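Local coordinates for protein putative aminooxidase (Propionibacterium acnes, PDB 2BA9) that isomerises polyunsaturated fatty acids to conjugated linoleic acid, probably with its bound FAD as cofactor, at residues 388-399 against 414-423. Residues are numbered along the deposited sequence; the frame is centred on the assembly and turned at random.
Sequences EGMQGRRNTFYA and YSKDLVTRFF
Phe397 is packed on both faces of its ring: Phe423 lies over one, CZ 3.9 Å from Phe397 CD2, and Gly392 CA sits against the opposite one, toward the rim. Phe422 meets the same ring obliquely, its CB 3.6 Å from Phe397 CE1, completing a cluster of three phenylalanines. Leu418 CD1 reaches the edge of the Phe422 ring, and Arg421 folds back over a face of it.

The Tyr414 ring is approached in its plane by Glu388, whose carboxylate is nearly coplanar with it (24°); Tyr414 OH donates to the syn side of Glu388 OE2 at 2.6 Å. With CG anti to the backbone N (chi1 -170°), Tyr414 leans out from its helix toward this acid. Glu388 OE1 lies at the edge of the Arg421 guanidinium in a long salt bridge, 3.5 Å from NH2, the two planes almost perpendicular. Gln391 braces the acid from within its own segment: NE2 gives one hydrogen to Glu388 OE1 (2.8 Å) and the other to Tyr398 O (2.9 Å), while Gln391 OE1 accepts from Tyr398 N. Both amide ends are thus engaged, which should fix its rotation.

Strand 396-398 is an outer strand of the four-stranded parallel sheet of the Rossmann-type FAD-binding domain, beside strand 249-252. The C-terminal helix 408-423 packs against this sheet and also touches helix 16-28 through Ser415, Val419 and Phe423.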
loop_
_atom_site.group_PDB
_atom_site.type_symbol
_atom_site.label_atom_id
_atom_site.label_comp_id
_atom_site.label_asym_id
_atom_site.label_seq_id
_atom_site.Cartn_x
_atom_site.Cartn_y
_atom_site.Cartn_z
ATOM N N GLU A 388 1.398 15.667 11.700
ATOM C CA GLU A 388 0.214 16.396 11.232
ATOM C C GLU A 388 0.185 17.832 11.751
ATOM O O GLU A 388 -0.333 18.725 11.073
ATOM C CB GLU A 388 -1.085 15.678 11.602
ATOM C CG GLU A 388 -1.302 14.366 10.864
ATOM C CD GLU A 388 -1.719 14.554 9.408
ATOM O OE1 GLU A 388 -1.455 15.630 8.828
ATOM O OE2 GLU A 388 -2.319 13.622 8.846
ATOM N N GLY A 389 0.720 18.041 12.953
ATOM C CA GLY A 389 0.925 19.374 13.484
ATOM C C GLY A 389 1.906 20.175 12.649
ATOM O O GLY A 389 1.804 21.394 12.571
ATOM N N MET A 390 2.852 19.492 12.013
ATOM C CA MET A 390 3.807 20.150 11.112
ATOM C C MET A 390 3.233 20.549 9.759
ATOM O O MET A 390 3.940 21.173 8.967
ATOM C CB MET A 390 5.005 19.243 10.859
ATOM C CG MET A 390 5.864 18.996 12.069
ATOM S SD MET A 390 7.120 17.814 11.610
ATOM C CE MET A 390 7.553 17.096 13.161
ATOM N N GLN A 391 1.988 20.177 9.463
ATOM C CA GLN A 391 1.433 20.426 8.128
ATOM C C GLN A 391 1.503 21.906 7.785
ATOM O O GLN A 391 1.304 22.766 8.646
ATOM C CB GLN A 391 -0.006 19.909 8.000
ATOM C CG GLN A 391 -0.137 18.374 8.008
ATOM C CD GLN A 391 0.272 17.706 6.698
ATOM O OE1 GLN A 391 1.075 18.245 5.926
ATOM N NE2 GLN A 391 -0.277 16.518 6.447
ATOM N N GLY A 392 1.850 22.200 6.537
ATOM C CA GLY A 392 1.912 23.581 6.067
ATOM C C GLY A 392 3.151 24.355 6.483
ATOM O O GLY A 392 3.358 25.483 6.017
ATOM N N ARG A 393 3.982 23.759 7.342
ATOM C CA ARG A 393 5.228 24.399 7.786
ATOM C C ARG A 393 6.162 24.662 6.621
ATOM O O ARG A 393 6.573 23.732 5.914
ATOM C CB ARG A 393 5.968 23.551 8.821
ATOM C CG ARG A 393 7.241 24.231 9.347
ATOM C CD ARG A 393 8.082 23.339 10.236
ATOM N NE ARG A 393 7.388 22.948 11.460
ATOM C CZ ARG A 393 7.946 22.293 12.475
ATOM N NH1 ARG A 393 9.230 21.959 12.446
ATOM N NH2 ARG A 393 7.211 21.972 13.529
ATOM N N ARG A 394 6.517 25.937 6.459
ATOM C CA ARG A 394 7.297 26.412 5.320
ATOM C C ARG A 394 6.703 25.908 4.021
ATOM O O ARG A 394 7.416 25.411 3.142
ATOM C CB ARG A 394 8.768 26.021 5.461
ATOM C CG ARG A 394 9.496 26.855 6.512
ATOM C CD ARG A 394 10.679 26.110 7.071
ATOM N NE ARG A 394 11.837 26.177 6.189
ATOM C CZ ARG A 394 12.752 25.218 6.056
ATOM N NH1 ARG A 394 12.661 24.075 6.718
ATOM N NH2 ARG A 394 13.772 25.401 5.239
ATOM N N ASN A 395 5.376 26.028 3.936
ATOM C CA ASN A 395 4.610 25.695 2.736
ATOM C C ASN A 395 4.827 24.273 2.231
ATOM O O ASN A 395 4.710 24.005 1.034
ATOM C CB ASN A 395 4.922 26.704 1.634
ATOM C CG ASN A 395 4.758 28.128 2.098
ATOM O OD1 ASN A 395 3.778 28.456 2.763
ATOM N ND2 ASN A 395 5.706 28.983 1.755
ATOM N N THR A 396 5.131 23.373 3.165
ATOM C CA THR A 396 5.350 21.973 2.861
ATOM C C THR A 396 4.238 21.165 3.494
ATOM O O THR A 396 3.958 21.328 4.685
ATOM C CB THR A 396 6.680 21.485 3.431
ATOM O OG1 THR A 396 7.737 22.322 2.947
ATOM C CG2 THR A 396 6.935 20.037 3.024
ATOM N N PHE A 397 3.614 20.300 2.692
ATOM C CA PHE A 397 2.570 19.404 3.165
ATOM C C PHE A 397 3.006 17.955 2.966
ATOM O O PHE A 397 3.780 17.644 2.058
ATOM C CB PHE A 397 1.248 19.700 2.462
ATOM C CG PHE A 397 0.701 21.066 2.770
ATOM C CD1 PHE A 397 -0.173 21.255 3.838
ATOM C CD2 PHE A 397 1.072 22.171 2.002
ATOM C CE1 PHE A 397 -0.683 22.500 4.117
ATOM C CE2 PHE A 397 0.575 23.431 2.292
ATOM C CZ PHE A 397 -0.305 23.597 3.349
ATOM N N TYR A 398 2.516 17.089 3.850
ATOM C CA TYR A 398 2.944 15.693 3.953
ATOM C C TYR A 398 1.787 14.756 3.642
ATOM O O TYR A 398 0.710 14.884 4.231
ATOM C CB TYR A 398 3.486 15.428 5.364
ATOM C CG TYR A 398 4.538 16.450 5.785
ATOM C CD1 TYR A 398 5.817 16.435 5.229
ATOM C CD2 TYR A 398 4.244 17.440 6.716
ATOM C CE1 TYR A 398 6.775 17.383 5.594
ATOM C CE2 TYR A 398 5.199 18.386 7.084
ATOM C CZ TYR A 398 6.460 18.349 6.518
ATOM O OH TYR A 398 7.400 19.271 6.896
ATOM N N ALA A 399 2.020 13.825 2.710
ATOM C CA ALA A 399 1.000 12.897 2.238
ATOM C C ALA A 399 1.585 11.530 1.808
ATOM O O ALA A 399 2.679 11.158 2.200
ATOM C CB ALA A 399 0.215 13.533 1.110
ATOM N N TYR A 414 -6.714 10.242 1.188
ATOM C CA TYR A 414 -5.940 11.205 1.959
ATOM C C TYR A 414 -5.581 12.445 1.126
ATOM O O TYR A 414 -5.670 13.571 1.626
ATOM C CB TYR A 414 -4.668 10.569 2.529
ATOM C CG TYR A 414 -3.957 11.464 3.523
ATOM C CD1 TYR A 414 -4.135 11.299 4.886
ATOM C CD2 TYR A 414 -3.119 12.489 3.093
ATOM C CE1 TYR A 414 -3.498 12.130 5.798
ATOM C CE2 TYR A 414 -2.476 13.316 3.993
ATOM C CZ TYR A 414 -2.670 13.130 5.343
ATOM O OH TYR A 414 -2.038 13.941 6.238
ATOM N N SER A 415 -5.157 12.244 -0.124
ATOM C CA SER A 415 -4.868 13.386 -1.018
ATOM C C SER A 415 -6.105 14.302 -1.231
ATOM O O SER A 415 -6.025 15.526 -1.065
ATOM C CB SER A 415 -4.292 12.907 -2.362
ATOM O OG SER A 415 -2.875 12.707 -2.286
ATOM N N LYS A 416 -7.237 13.693 -1.574
ATOM C CA LYS A 416 -8.548 14.383 -1.646
ATOM C C LYS A 416 -8.807 15.252 -0.414
ATOM O O LYS A 416 -9.127 16.444 -0.523
ATOM C CB LYS A 416 -9.667 13.332 -1.777
ATOM C CG LYS A 416 -11.108 13.844 -1.830
ATOM C CD LYS A 416 -12.076 12.664 -1.755
ATOM C CE LYS A 416 -13.512 13.043 -2.085
ATOM N NZ LYS A 416 -14.138 13.818 -0.999
ATOM N N ASP A 417 -8.689 14.643 0.760
ATOM C CA ASP A 417 -8.992 15.329 2.017
ATOM C C ASP A 417 -7.963 16.422 2.332
ATOM O O ASP A 417 -8.308 17.420 2.938
ATOM C CB ASP A 417 -9.055 14.330 3.181
ATOM C CG ASP A 417 -10.335 13.500 3.194
ATOM O OD1 ASP A 417 -11.335 13.879 2.541
ATOM O OD2 ASP A 417 -10.350 12.464 3.882
ATOM N N LEU A 418 -6.709 16.236 1.909
ATOM C CA LEU A 418 -5.668 17.253 2.114
ATOM C C LEU A 418 -6.078 18.598 1.515
ATOM O O LEU A 418 -5.816 19.648 2.097
ATOM C CB LEU A 418 -4.331 16.814 1.515
ATOM C CG LEU A 418 -3.102 17.645 1.916
ATOM C CD1 LEU A 418 -2.575 17.235 3.301
ATOM C CD2 LEU A 418 -2.006 17.513 0.851
ATOM N N VAL A 419 -6.703 18.544 0.346
ATOM C CA VAL A 419 -7.151 19.738 -0.356
ATOM C C VAL A 419 -8.274 20.382 0.445
ATOM O O VAL A 419 -8.298 21.598 0.633
ATOM C CB VAL A 419 -7.671 19.411 -1.773
ATOM C CG1 VAL A 419 -8.174 20.681 -2.459
ATOM C CG2 VAL A 419 -6.590 18.713 -2.614
ATOM N N THR A 420 -9.192 19.549 0.929
ATOM C CA THR A 420 -10.261 19.998 1.820
ATOM C C THR A 420 -9.712 20.577 3.116
ATOM O O THR A 420 -10.151 21.628 3.555
ATOM C CB THR A 420 -11.231 18.858 2.189
ATOM O OG1 THR A 420 -11.659 18.179 1.000
ATOM C CG2 THR A 420 -12.443 19.416 2.926
ATOM N N ARG A 421 -8.748 19.894 3.722
ATOM C CA ARG A 421 -8.262 20.284 5.049
ATOM C C ARG A 421 -7.444 21.575 5.067
ATOM O O ARG A 421 -7.548 22.353 6.034
ATOM C CB ARG A 421 -7.448 19.155 5.682
ATOM C CG ARG A 421 -8.267 17.911 6.020
ATOM C CD ARG A 421 -7.536 17.043 6.998
ATOM N NE ARG A 421 -6.280 16.554 6.447
ATOM C CZ ARG A 421 -5.138 16.394 7.125
ATOM N NH1 ARG A 421 -5.026 16.723 8.414
ATOM N NH2 ARG A 421 -4.076 15.909 6.488
ATOM N N PHE A 422 -6.654 21.813 4.016
ATOM C CA PHE A 422 -5.690 22.922 4.021
ATOM C C PHE A 422 -5.754 23.947 2.871
ATOM O O PHE A 422 -5.257 25.072 3.015
ATOM C CB PHE A 422 -4.283 22.346 4.070
ATOM C CG PHE A 422 -4.040 21.451 5.248
ATOM C CD1 PHE A 422 -4.148 21.947 6.540
ATOM C CD2 PHE A 422 -3.714 20.114 5.071
ATOM C CE1 PHE A 422 -3.931 21.120 7.636
ATOM C CE2 PHE A 422 -3.488 19.292 6.156
ATOM C CZ PHE A 422 -3.593 19.795 7.439
ATOM N N PHE A 423 -6.337 23.587 1.736
ATOM C CA PHE A 423 -6.236 24.445 0.564
ATOM C C PHE A 423 -7.489 25.270 0.331
ATOM O O PHE A 423 -7.409 26.487 0.148
ATOM C CB PHE A 423 -5.875 23.624 -0.673
ATOM C CG PHE A 423 -4.451 23.136 -0.673
ATOM C CD1 PHE A 423 -3.502 23.717 -1.504
ATOM C CD2 PHE A 423 -4.055 22.109 0.179
ATOM C CE1 PHE A 423 -2.176 23.270 -1.505
ATOM C CE2 PHE A 423 -2.738 21.649 0.190
ATOM C CZ PHE A 423 -1.793 22.230 -0.657
#